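Side-chain contacts in putative nucleolar GTP-binding protein 1 (Plasmodium falciparum, PDB 2QU8), which probably binds and hydrolyses GTP as a member of the NOG1 family of nucleolar GTPases, and is held here with bound GDP: residues A[94-97]-A[98-102]; A[122-125]-A[126-130]; A[165-168]-A[169-172]; A[195-198]-A[199-203]; A[202-205]-A[206-209]. All coordinates share one frame; numbering follows the deposited sequence.

In the fold
The five contacts follow one another along a Ras-like GTPase fold, a central mixed sheet flanked by helices. Contact 1 starts helix 96-106 and contact 2 starts helix 126-137, each with a capping box. Their centres lie about 24 Å apart. Contact 3 is a stretch of helix 162-174. It packs on contact 2, with centres about 14 Å apart, through Ile130 against Leu167, Ile168 and Ile171. Contacts 4 and 5 are successive turns of helix 192-222. They share Leu202 and Leu203, and their centres are about 10 Å apart. Contacts 1 and 2 lie across the chain's centre from contact 4. Contact 2 puts the Cys122 side chain about 7 Å from GDP; the others build flanking helices.

Contact 1 of 5, residues A[94-97]-A[98-102]; sequences RNTI and EMTTI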
loop_
_atom_site.group_PDB
_atom_site.type_symbol
_atom_site.label_atom_id
_atom_site.label_comp_id
_atom_site.label_asym_id
_atom_site.label_seq_id
_atom_site.Cartn_x
_atom_site.Cartn_y
_atom_site.Cartn_z
ATOM N N ARG A 94 7.293 17.222 -6.017
ATOM C CA ARG A 94 5.874 17.488 -6.262
ATOM C C ARG A 94 5.553 18.973 -6.121
ATOM O O ARG A 94 6.134 19.669 -5.283
ATOM C CB ARG A 94 4.983 16.703 -5.290
ATOM C CG ARG A 94 5.109 15.189 -5.301
ATOM C CD ARG A 94 4.931 14.552 -6.673
ATOM N NE ARG A 94 6.172 13.885 -7.066
ATOM C CZ ARG A 94 6.875 14.153 -8.160
ATOM N NH1 ARG A 94 6.464 15.064 -9.029
ATOM N NH2 ARG A 94 7.989 13.480 -8.392
ATOM N N ASN A 95 4.628 19.452 -6.948
ATOM C CA ASN A 95 4.065 20.793 -6.785
ATOM C C ASN A 95 2.866 20.740 -5.822
ATOM O O ASN A 95 2.507 19.656 -5.331
ATOM C CB ASN A 95 3.686 21.403 -8.145
ATOM C CG ASN A 95 2.661 20.566 -8.911
ATOM O OD1 ASN A 95 1.709 20.031 -8.335
ATOM N ND2 ASN A 95 2.854 20.458 -10.220
ATOM N N THR A 96 2.250 21.893 -5.556
ATOM C CA THR A 96 1.111 21.973 -4.622
ATOM C C THR A 96 -0.062 21.057 -5.015
ATOM O O THR A 96 -0.469 20.210 -4.220
ATOM C CB THR A 96 0.641 23.425 -4.421
ATOM O OG1 THR A 96 1.778 24.254 -4.181
ATOM C CG2 THR A 96 -0.285 23.531 -3.226
ATOM N N ILE A 97 -0.569 21.204 -6.241
ATOM C CA ILE A 97 -1.683 20.381 -6.745
ATOM C C ILE A 97 -1.433 18.868 -6.635
ATOM O O ILE A 97 -2.334 18.119 -6.240
ATOM C CB ILE A 97 -2.065 20.729 -8.223
ATOM C CG1 ILE A 97 -2.326 22.232 -8.420
ATOM C CG2 ILE A 97 -3.256 19.885 -8.705
ATOM C CD1 ILE A 97 -3.323 22.863 -7.457
ATOM N N GLU A 98 -0.224 18.425 -6.989
ATOM C CA GLU A 98 0.162 17.016 -6.839
ATOM C C GLU A 98 0.108 16.589 -5.378
ATOM O O GLU A 98 -0.438 15.531 -5.053
ATOM C CB GLU A 98 1.561 16.762 -7.418
ATOM C CG GLU A 98 1.586 16.595 -8.940
ATOM C CD GLU A 98 3.001 16.502 -9.510
ATOM O OE1 GLU A 98 3.907 17.211 -9.017
ATOM O OE2 GLU A 98 3.203 15.723 -10.469
ATOM N N MET A 99 0.673 17.423 -4.501
ATOM C CA MET A 99 0.654 17.156 -3.066
ATOM C C MET A 99 -0.743 17.018 -2.491
ATOM O O MET A 99 -0.962 16.151 -1.650
ATOM C CB MET A 99 1.436 18.205 -2.268
ATOM C CG MET A 99 2.889 17.860 -2.011
ATOM S SD MET A 99 3.361 16.127 -1.805
ATOM C CE MET A 99 2.517 15.620 -0.311
ATOM N N THR A 100 -1.677 17.856 -2.955
ATOM C CA THR A 100 -3.075 17.826 -2.499
ATOM C C THR A 100 -3.738 16.529 -2.925
ATOM O O THR A 100 -4.527 15.942 -2.171
ATOM C CB THR A 100 -3.913 19.013 -3.050
ATOM O OG1 THR A 100 -4.133 18.841 -4.457
ATOM C CG2 THR A 100 -3.214 20.339 -2.808
ATOM N N THR A 101 -3.408 16.087 -4.142
ATOM C CA THR A 101 -3.854 14.795 -4.657
ATOM C C THR A 101 -3.297 13.660 -3.795
ATOM O O THR A 101 -4.045 12.790 -3.350
ATOM C CB THR A 101 -3.454 14.605 -6.151
ATOM O OG1 THR A 101 -3.843 15.758 -6.912
ATOM C CG2 THR A 101 -4.135 13.391 -6.736
ATOM N N ILE A 102 -1.991 13.689 -3.539
ATOM C CA ILE A 102 -1.346 12.691 -2.691
ATOM C C ILE A 102 -1.964 12.674 -1.292
ATOM O O ILE A 102 -2.312 11.610 -0.765
ATOM C CB ILE A 102 0.191 12.918 -2.604
ATOM C CG1 ILE A 102 0.860 12.558 -3.935
ATOM C CG2 ILE A 102 0.813 12.099 -1.473
ATOM C CD1 ILE A 102 2.226 13.187 -4.122
#
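A capping box formed by Asn95 and Glu98 starts helix 96-106. Asn95 is the N-cap. Its OD1 accepts from Glu98 N at 2.9 Å, and the donor lies nearly along the C=O axis of the side-chain amide. The torsion behind this sets CG of Asn95 between its own backbone N and carbonyl carbon (chi1 59°), which swings the amide over the first turn. Glu98 returns the bond: its OE1 accepts from Asn95 N at 3.1 Å through the anti lone pair, the one away from OE2. The same OE1 has a second partner. Arg94 NH1 reaches it at 3.3 Å in a weak bond that is part of a salt bridge. OE1 meets the guanidinium at its edge, in plane, while the guanidinium and carboxylate planes stand 85° apart. The charge of Arg94 probably steadies the carboxylate in its capping role. The aliphatic part of Arg94 covers nonpolar groups, with CG 3.7 Å from Ile102 CD1 and CB 3.9 Å from Met99 SD. Within the first turn, Ile97 O is gripped by three donors: Thr100 OG1 at 2.6 Å, Thr101 OG1 at 2.9 Å and Thr101 N. Both hydroxyls therefore turn back on the helix. Around the contact, Thr101 packs on Tyr59 and Leu86 and Ile102 on Phe91, all in loops, at the start of helix 96-106.

Contact 2 of 5, residues A[122-125]-A[126-130]; sequences CGLT and IKEQI
The Glu128 carboxylate and the Gln129 amide are the flat groups that tie the start of helix 126-137 to residues 122-125. Glu128 and the N-cap Thr125 make a capping box. Glu128 OE1 takes the N-H of Thr125 on its anti lone pair, at 2.9 Å and 168° at the hydrogen. The Leu124 side chain crosses that of Glu128 at about a right angle, its CD2 3.6 Å from Glu128 OE1. In return, Thr125 OG1 accepts from Glu128 N at 3.2 Å. For this the hydroxyl sits between the backbone N and carbonyl carbon of Thr125 (chi1 61°). The Gln129 amide reaches back with an extended chain. Its NE2 gives weak bonds to Leu124 O at 3.0 Å and to Thr125 O. At its other end, OE1 accepts from Asp117 N, so the amide joins the end of strand 110-117 to the loop and the helix. Gln129 and Cys122 both touch Val40, within the probable P-loop, and the Cys122 side chain is about 7 Å from the bound GDP. Cys122 SG accepts from Leu124 N at 3.6 Å and stands 3.5 Å from Gln129 NE2.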
loop_
_atom_site.group_PDB
_atom_site.type_symbol
_atom_site.label_atom_id
_atom_site.label_comp_id
_atom_site.label_asym_id
_atom_site.label_seq_id
_atom_site.Cartn_x
_atom_site.Cartn_y
_atom_site.Cartn_z
ATOM N N CYS A 122 13.228 -3.984 -11.403
ATOM C CA CYS A 122 12.571 -2.682 -11.539
ATOM C C CYS A 122 13.572 -1.555 -11.802
ATOM O O CYS A 122 13.194 -0.471 -12.246
ATOM C CB CYS A 122 11.763 -2.352 -10.278
ATOM S SG CYS A 122 12.768 -2.078 -8.790
ATOM N N GLY A 123 14.839 -1.814 -11.504
ATOM C CA GLY A 123 15.909 -0.850 -11.774
ATOM C C GLY A 123 16.444 -0.143 -10.538
ATOM O O GLY A 123 17.372 0.651 -10.637
ATOM N N LEU A 124 15.862 -0.432 -9.378
ATOM C CA LEU A 124 16.348 0.129 -8.113
ATOM C C LEU A 124 16.643 -0.993 -7.116
ATOM O O LEU A 124 15.955 -2.022 -7.104
ATOM C CB LEU A 124 15.342 1.130 -7.518
ATOM C CG LEU A 124 14.985 2.412 -8.282
ATOM C CD1 LEU A 124 13.814 3.137 -7.606
ATOM C CD2 LEU A 124 16.179 3.356 -8.433
ATOM N N THR A 125 17.672 -0.801 -6.293
ATOM C CA THR A 125 18.040 -1.825 -5.314
ATOM C C THR A 125 17.000 -1.882 -4.202
ATOM O O THR A 125 16.208 -0.960 -4.032
ATOM C CB THR A 125 19.424 -1.576 -4.670
ATOM O OG1 THR A 125 19.402 -0.332 -3.972
ATOM C CG2 THR A 125 20.536 -1.567 -5.714
ATOM N N ILE A 126 17.016 -2.967 -3.439
ATOM C CA ILE A 126 16.151 -3.065 -2.279
ATOM C C ILE A 126 16.328 -1.851 -1.352
ATOM O O ILE A 126 15.344 -1.296 -0.883
ATOM C CB ILE A 126 16.361 -4.404 -1.536
ATOM C CG1 ILE A 126 15.760 -5.544 -2.373
ATOM C CG2 ILE A 126 15.746 -4.340 -0.131
ATOM C CD1 ILE A 126 16.310 -6.937 -2.081
ATOM N N LYS A 127 17.572 -1.417 -1.139
ATOM C CA LYS A 127 17.864 -0.269 -0.260
ATOM C C LYS A 127 17.282 1.036 -0.785
ATOM O O LYS A 127 16.774 1.854 -0.006
ATOM C CB LYS A 127 19.379 -0.114 -0.034
ATOM C CG LYS A 127 19.772 1.091 0.830
ATOM C CD LYS A 127 21.283 1.173 1.035
ATOM C CE LYS A 127 21.662 2.316 1.981
ATOM N NZ LYS A 127 20.995 2.186 3.327
ATOM N N GLU A 128 17.367 1.239 -2.100
ATOM C CA GLU A 128 16.781 2.423 -2.732
ATOM C C GLU A 128 15.250 2.388 -2.622
ATOM O O GLU A 128 14.610 3.425 -2.457
ATOM C CB GLU A 128 17.217 2.535 -4.198
ATOM C CG GLU A 128 18.689 2.886 -4.384
ATOM C CD GLU A 128 19.142 2.836 -5.835
ATOM O OE1 GLU A 128 18.840 1.844 -6.523
ATOM O OE2 GLU A 128 19.812 3.792 -6.289
ATOM N N GLN A 129 14.674 1.189 -2.702
ATOM C CA GLN A 129 13.224 1.024 -2.547
ATOM C C GLN A 129 12.779 1.234 -1.097
ATOM O O GLN A 129 11.711 1.780 -0.845
ATOM C CB GLN A 129 12.766 -0.337 -3.066
ATOM C CG GLN A 129 12.952 -0.517 -4.569
ATOM C CD GLN A 129 12.578 -1.905 -5.038
ATOM O OE1 GLN A 129 11.397 -2.260 -5.077
ATOM N NE2 GLN A 129 13.580 -2.697 -5.411
ATOM N N ILE A 130 13.599 0.801 -0.144
ATOM C CA ILE A 130 13.314 1.064 1.268
ATOM C C ILE A 130 13.450 2.564 1.575
ATOM O O ILE A 130 12.600 3.145 2.254
ATOM C CB ILE A 130 14.177 0.190 2.202
ATOM C CG1 ILE A 130 13.703 -1.271 2.138
ATOM C CG2 ILE A 130 14.090 0.697 3.628
ATOM C CD1 ILE A 130 14.545 -2.269 2.960
#

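Contact 3 of 5, residues A[165-168]-A[169-172]; sequences KLLI and KQIL
Leu167 and Gln170 both stand out from helix 162-174, one turn apart, and barely meet: Leu167 CD2 is 4.4 Å from Gln170 OE1. Most side chains here diverge round the helix, and they touch backbone oxygens of the turn before more than they touch each other. Gln170 runs extended beyond CG. Its CG passes 3.3 Å from Leu166 O, so the start of the chain lies alongside that carbonyl. The same oxygen accepts from Gln170 N at 2.9 Å. Lys169 takes another course. Its CG is anti to the backbone N (chi1 180°), which carries the long chain away from residues 165-168. Of its side chain, CB stays close, 3.5 Å from Lys165 O. The amine of Lys165 leads away too and is hydrogen-bonded to Ser159 OG. Ile171 lies over the backbone on the buried side. Its CB is 3.2 Å from Ile168 O and its CD1 is 4.1 Å from Ile168 CA. Here the helix tightens. Ile171 N makes a bond to Ile168 O at 3.1 Å, and the bond to Leu167 O, at 3.4 Å, is weak. The first has the donor far out of the carbonyl plane, as in a turn of 3-10 type. Ile168 and Ile171 face inward: Ile168 reaches Phe181, and Ile171 reaches Ile179 of strand 179-183 and Phe133 and Tyr134 of helix 126-137. The pattern is that of a helix flanking the sheet of an alpha/beta GTPase domain, with Ile168 and Ile171 buried and Lys165, Lys169 and Gln170 exposed.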
loop_
_atom_site.group_PDB
_atom_site.type_symbol
_atom_site.label_atom_id
_atom_site.label_comp_id
_atom_site.label_asym_id
_atom_site.label_seq_id
_atom_site.Cartn_x
_atom_site.Cartn_y
_atom_site.Cartn_z
ATOM N N LYS A 165 18.227 -7.846 4.641
ATOM C CA LYS A 165 17.355 -8.433 5.670
ATOM C C LYS A 165 17.255 -7.566 6.922
ATOM O O LYS A 165 16.176 -7.430 7.501
ATOM C CB LYS A 165 17.821 -9.839 6.055
ATOM C CG LYS A 165 17.290 -10.927 5.153
ATOM C CD LYS A 165 17.790 -12.291 5.573
ATOM C CE LYS A 165 17.128 -13.384 4.749
ATOM N NZ LYS A 165 17.908 -14.662 4.785
ATOM N N LEU A 166 18.378 -6.979 7.331
ATOM C CA LEU A 166 18.401 -6.111 8.508
ATOM C C LEU A 166 17.829 -4.725 8.230
ATOM O O LEU A 166 17.331 -4.072 9.144
ATOM C CB LEU A 166 19.810 -6.025 9.106
ATOM C CG LEU A 166 20.182 -7.216 10.000
ATOM C CD1 LEU A 166 21.589 -7.723 9.720
ATOM C CD2 LEU A 166 20.005 -6.876 11.482
ATOM N N LEU A 167 17.908 -4.279 6.974
ATOM C CA LEU A 167 17.223 -3.052 6.536
ATOM C C LEU A 167 15.706 -3.221 6.596
ATOM O O LEU A 167 14.993 -2.326 7.052
ATOM C CB LEU A 167 17.640 -2.658 5.116
ATOM C CG LEU A 167 18.943 -1.881 4.930
ATOM C CD1 LEU A 167 19.335 -1.870 3.453
ATOM C CD2 LEU A 167 18.827 -0.464 5.483
ATOM N N ILE A 168 15.230 -4.374 6.121
ATOM C CA ILE A 168 13.819 -4.767 6.218
ATOM C C ILE A 168 13.373 -4.873 7.682
ATOM O O ILE A 168 12.321 -4.349 8.052
ATOM C CB ILE A 168 13.539 -6.096 5.449
ATOM C CG1 ILE A 168 13.711 -5.883 3.939
ATOM C CG2 ILE A 168 12.138 -6.631 5.761
ATOM C CD1 ILE A 168 13.896 -7.164 3.133
ATOM N N LYS A 169 14.184 -5.540 8.506
ATOM C CA LYS A 169 13.924 -5.647 9.946
ATOM C C LYS A 169 13.876 -4.276 10.623
ATOM O O LYS A 169 13.027 -4.039 11.486
ATOM C CB LYS A 169 14.961 -6.542 10.630
ATOM C CG LYS A 169 14.751 -6.688 12.135
ATOM C CD LYS A 169 15.531 -7.864 12.708
ATOM C CE LYS A 169 15.905 -7.633 14.168
ATOM N NZ LYS A 169 14.781 -7.106 15.002
ATOM N N GLN A 170 14.775 -3.377 10.219
ATOM C CA GLN A 170 14.789 -2.006 10.743
ATOM C C GLN A 170 13.481 -1.242 10.513
ATOM O O GLN A 170 13.153 -0.327 11.273
ATOM C CB GLN A 170 15.960 -1.209 10.171
ATOM C CG GLN A 170 17.247 -1.336 10.963
ATOM C CD GLN A 170 18.156 -0.134 10.786
ATOM O OE1 GLN A 170 18.116 0.547 9.754
ATOM N NE2 GLN A 170 18.982 0.139 11.795
ATOM N N ILE A 171 12.743 -1.617 9.470
ATOM C CA ILE A 171 11.449 -0.999 9.173
ATOM C C ILE A 171 10.488 -1.151 10.357
ATOM O O ILE A 171 9.766 -0.216 10.702
ATOM C CB ILE A 171 10.830 -1.554 7.856
ATOM C CG1 ILE A 171 11.652 -1.083 6.647
ATOM C CG2 ILE A 171 9.362 -1.147 7.713
ATOM C CD1 ILE A 171 11.215 -1.670 5.306
ATOM N N LEU A 172 10.509 -2.318 10.992
ATOM C CA LEU A 172 9.663 -2.585 12.159
ATOM C C LEU A 172 9.972 -1.658 13.344
ATOM O O LEU A 172 9.086 -1.350 14.144
ATOM C CB LEU A 172 9.763 -4.059 12.570
ATOM C CG LEU A 172 9.481 -5.119 11.493
ATOM C CD1 LEU A 172 9.839 -6.508 12.000
ATOM C CD2 LEU A 172 8.031 -5.083 11.006
#

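Contact 4 of 5, residues A[195-198]-A[199-203]; sequences AKIT and ACELL
Ala195 begins the contact with its backbone: Ala195 O accepts from Ala199 N at 3.2 Å in regular helical fashion. Its own methyl turns away toward Ser182 and Phe184, about 11 Å from the bound GDP. Lys196 follows. Its chain leaves with CG anti to the backbone N (chi1 -174°) and then bends at chi3 and chi4. The bends bring NZ to 4.2 Å from Cys200 SG, while the side chain packs on Phe71 and His73 of strand 66-73. The sulfur also stands 3.3 Å from Lys196 O, the oxygen that takes the Cys200 N-H. Ile197 and Glu201 run side by side, pointing the same way, and Ile197 CG2 is 4.1 Å from Glu201 OE1. Glu201 N gives a bond to Ile197 O at 3.1 Å. Thr198 closes the segment. Thr198 O accepts from Leu202 N at 3.0 Å and lies 3.4 Å from Leu202 CB. Thr198, Ala199 and Leu202 all rest on Val146 of strand 145-150. Across the two segments, backbone bonds carry the contact, while the side chains meet each other only loosely. The small Ala199 probably allows close packing on Val146.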
loop_
_atom_site.group_PDB
_atom_site.type_symbol
_atom_site.label_atom_id
_atom_site.label_comp_id
_atom_site.label_asym_id
_atom_site.label_seq_id
_atom_site.Cartn_x
_atom_site.Cartn_y
_atom_site.Cartn_z
ATOM N N ALA A 195 -1.589 -12.175 0.034
ATOM C CA ALA A 195 -1.220 -10.773 0.252
ATOM C C ALA A 195 -2.449 -9.854 0.313
ATOM O O ALA A 195 -2.525 -8.949 1.150
ATOM C CB ALA A 195 -0.271 -10.311 -0.836
ATOM N N LYS A 196 -3.400 -10.102 -0.582
ATOM C CA LYS A 196 -4.660 -9.365 -0.624
ATOM C C LYS A 196 -5.464 -9.569 0.666
ATOM O O LYS A 196 -6.007 -8.619 1.226
ATOM C CB LYS A 196 -5.472 -9.801 -1.842
ATOM C CG LYS A 196 -6.741 -8.995 -2.077
ATOM C CD LYS A 196 -7.694 -9.734 -3.007
ATOM C CE LYS A 196 -8.415 -10.874 -2.301
ATOM N NZ LYS A 196 -9.032 -10.405 -1.031
ATOM N N ILE A 197 -5.509 -10.811 1.138
ATOM C CA ILE A 197 -6.191 -11.163 2.393
ATOM C C ILE A 197 -5.594 -10.461 3.623
ATOM O O ILE A 197 -6.327 -9.887 4.427
ATOM C CB ILE A 197 -6.256 -12.708 2.578
ATOM C CG1 ILE A 197 -7.139 -13.323 1.477
ATOM C CG2 ILE A 197 -6.786 -13.073 3.961
ATOM C CD1 ILE A 197 -6.922 -14.798 1.212
ATOM N N THR A 198 -4.270 -10.479 3.768
ATOM C CA THR A 198 -3.646 -9.804 4.920
ATOM C C THR A 198 -3.821 -8.275 4.919
ATOM O O THR A 198 -3.970 -7.672 5.985
ATOM C CB THR A 198 -2.168 -10.244 5.202
ATOM O OG1 THR A 198 -1.342 -9.091 5.414
ATOM C CG2 THR A 198 -1.601 -11.058 4.079
ATOM N N ALA A 199 -3.822 -7.659 3.732
ATOM C CA ALA A 199 -4.149 -6.232 3.603
ATOM C C ALA A 199 -5.544 -5.925 4.156
ATOM O O ALA A 199 -5.703 -5.057 5.017
ATOM C CB ALA A 199 -4.030 -5.773 2.151
ATOM N N CYS A 200 -6.544 -6.653 3.672
ATOM C CA CYS A 200 -7.928 -6.466 4.102
ATOM C C CYS A 200 -8.098 -6.579 5.618
ATOM O O CYS A 200 -8.664 -5.684 6.240
ATOM C CB CYS A 200 -8.848 -7.448 3.374
ATOM S SG CYS A 200 -8.936 -7.142 1.591
ATOM N N GLU A 201 -7.585 -7.660 6.202
ATOM C CA GLU A 201 -7.670 -7.870 7.648
ATOM C C GLU A 201 -6.892 -6.846 8.484
ATOM O O GLU A 201 -7.326 -6.505 9.583
ATOM C CB GLU A 201 -7.298 -9.312 8.025
ATOM C CG GLU A 201 -8.497 -10.177 8.499
ATOM C CD GLU A 201 -9.464 -10.578 7.380
ATOM O OE1 GLU A 201 -9.320 -11.700 6.840
ATOM O OE2 GLU A 201 -10.369 -9.780 7.041
ATOM N N LEU A 202 -5.766 -6.344 7.964
ATOM C CA LEU A 202 -5.056 -5.238 8.612
ATOM C C LEU A 202 -5.933 -3.991 8.665
ATOM O O LEU A 202 -5.902 -3.242 9.644
ATOM C CB LEU A 202 -3.739 -4.901 7.903
ATOM C CG LEU A 202 -2.388 -5.186 8.572
ATOM C CD1 LEU A 202 -1.320 -4.315 7.913
ATOM C CD2 LEU A 202 -2.386 -4.945 10.086
ATOM N N LEU A 203 -6.708 -3.783 7.600
ATOM C CA LEU A 203 -7.662 -2.682 7.528
ATOM C C LEU A 203 -8.744 -2.846 8.593
ATOM O O LEU A 203 -9.022 -1.913 9.350
ATOM C CB LEU A 203 -8.314 -2.618 6.138
ATOM C CG LEU A 203 -8.569 -1.265 5.456
ATOM C CD1 LEU A 203 -9.700 -1.391 4.447
ATOM C CD2 LEU A 203 -8.836 -0.128 6.430
#

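Contact 5 of 5, residues A[202-205]-A[206-209]; sequences LLKN and DQAE
Side-chain packing joins Leu203 to Gln207 and Lys204 to Gln207, one turn apart and three residues apart on helix 192-222. The first pair crosses obliquely, with Leu203 CD2 3.5 Å from Gln207 NE2 and CD1 a little farther. The leucine tip thus lies against the nitrogen end of the amide. That nitrogen is hydrogen-bonded to Asn109 OD1, which helps to set how the amide is turned. The second pair lies side by side, pointing the same way, with Lys204 CE 4.0 Å from Gln207 OE1. Lys204 is bent at chi2, chi3 and chi4, and its curl brings NZ to Tyr78 OH and back to Cys200 O. The polar end of Lys204 therefore has partners outside residues 206-209.

Backbone bonds make up the second kind. Gln207 N to Leu203 O is 2.8 Å. Ala208 N to Lys204 O and Glu209 N to Asn205 O are both 2.9 Å. Asp206 N to Leu202 O is 3.1 Å.

The third kind is a close polar approach. Asp206 OD1 comes within 2.9 Å of Leu202 O, two acceptors if the acid is ionised. This may raise the proton affinity of Asp206, though Ser144 OG is also near OD1.

Leu203, Lys204 and Gln207 all touch Lys30 of strand 30-35, while Leu202 touches Ser144 and Asp206 touches Pro178. This is the arrangement of a C-terminal helix packed against the sheet of a Ras-like GTPase domain, here continuing to residue 222.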
loop_
_atom_site.group_PDB
_atom_site.type_symbol
_atom_site.label_atom_id
_atom_site.label_comp_id
_atom_site.label_asym_id
_atom_site.label_seq_id
_atom_site.Cartn_x
_atom_site.Cartn_y
_atom_site.Cartn_z
ATOM N N LEU A 202 -5.766 -6.344 7.964
ATOM C CA LEU A 202 -5.056 -5.238 8.612
ATOM C C LEU A 202 -5.933 -3.991 8.665
ATOM O O LEU A 202 -5.902 -3.242 9.644
ATOM C CB LEU A 202 -3.739 -4.901 7.903
ATOM C CG LEU A 202 -2.388 -5.186 8.572
ATOM C CD1 LEU A 202 -1.320 -4.315 7.913
ATOM C CD2 LEU A 202 -2.386 -4.945 10.086
ATOM N N LEU A 203 -6.708 -3.783 7.600
ATOM C CA LEU A 203 -7.662 -2.682 7.528
ATOM C C LEU A 203 -8.744 -2.846 8.593
ATOM O O LEU A 203 -9.022 -1.913 9.350
ATOM C CB LEU A 203 -8.314 -2.618 6.138
ATOM C CG LEU A 203 -8.569 -1.265 5.456
ATOM C CD1 LEU A 203 -9.700 -1.391 4.447
ATOM C CD2 LEU A 203 -8.836 -0.128 6.430
ATOM N N LYS A 204 -9.342 -4.038 8.647
ATOM C CA LYS A 204 -10.375 -4.348 9.641
ATOM C C LYS A 204 -9.874 -4.000 11.038
ATOM O O LYS A 204 -10.488 -3.199 11.740
ATOM C CB LYS A 204 -10.782 -5.827 9.584
ATOM C CG LYS A 204 -11.157 -6.377 8.197
ATOM C CD LYS A 204 -12.508 -5.870 7.674
ATOM C CE LYS A 204 -12.359 -4.579 6.862
ATOM N NZ LYS A 204 -11.385 -4.721 5.726
ATOM N N ASN A 205 -8.735 -4.581 11.414
ATOM C CA ASN A 205 -8.142 -4.356 12.733
ATOM C C ASN A 205 -7.909 -2.885 13.062
ATOM O O ASN A 205 -8.112 -2.462 14.203
ATOM C CB ASN A 205 -6.850 -5.159 12.891
ATOM C CG ASN A 205 -7.083 -6.662 12.820
ATOM O OD1 ASN A 205 -6.214 -7.410 12.372
ATOM N ND2 ASN A 205 -8.260 -7.112 13.260
ATOM N N ASP A 206 -7.500 -2.109 12.060
ATOM C CA ASP A 206 -7.334 -0.667 12.226
ATOM C C ASP A 206 -8.651 0.075 12.397
ATOM O O ASP A 206 -8.755 0.943 13.263
ATOM C CB ASP A 206 -6.527 -0.067 11.080
ATOM C CG ASP A 206 -5.051 -0.147 11.329
ATOM O OD1 ASP A 206 -4.516 -1.280 11.315
ATOM O OD2 ASP A 206 -4.430 0.915 11.560
ATOM N N GLN A 207 -9.643 -0.260 11.571
ATOM C CA GLN A 207 -10.998 0.273 11.729
ATOM C C GLN A 207 -11.533 -0.001 13.142
ATOM O O GLN A 207 -12.076 0.898 13.784
ATOM C CB GLN A 207 -11.948 -0.293 10.661
ATOM C CG GLN A 207 -12.019 0.536 9.368
ATOM C CD GLN A 207 -12.699 -0.191 8.201
ATOM O OE1 GLN A 207 -13.568 -1.046 8.394
ATOM N NE2 GLN A 207 -12.302 0.159 6.981
ATOM N N ALA A 208 -11.347 -1.233 13.619
ATOM C CA ALA A 208 -11.757 -1.644 14.967
ATOM C C ALA A 208 -11.044 -0.849 16.058
ATOM O O ALA A 208 -11.690 -0.324 16.963
ATOM C CB ALA A 208 -11.523 -3.132 15.160
ATOM N N GLU A 209 -9.718 -0.755 15.965
ATOM C CA GLU A 209 -8.925 -0.027 16.959
ATOM C C GLU A 209 -9.224 1.474 17.003
ATOM O O GLU A 209 -9.301 2.064 18.087
ATOM C CB GLU A 209 -7.424 -0.270 16.749
ATOM C CG GLU A 209 -6.920 -1.605 17.295
ATOM C CD GLU A 209 -6.839 -1.650 18.818
ATOM O OE1 GLU A 209 -6.859 -0.587 19.469
ATOM O OE2 GLU A 209 -6.743 -2.762 19.372
#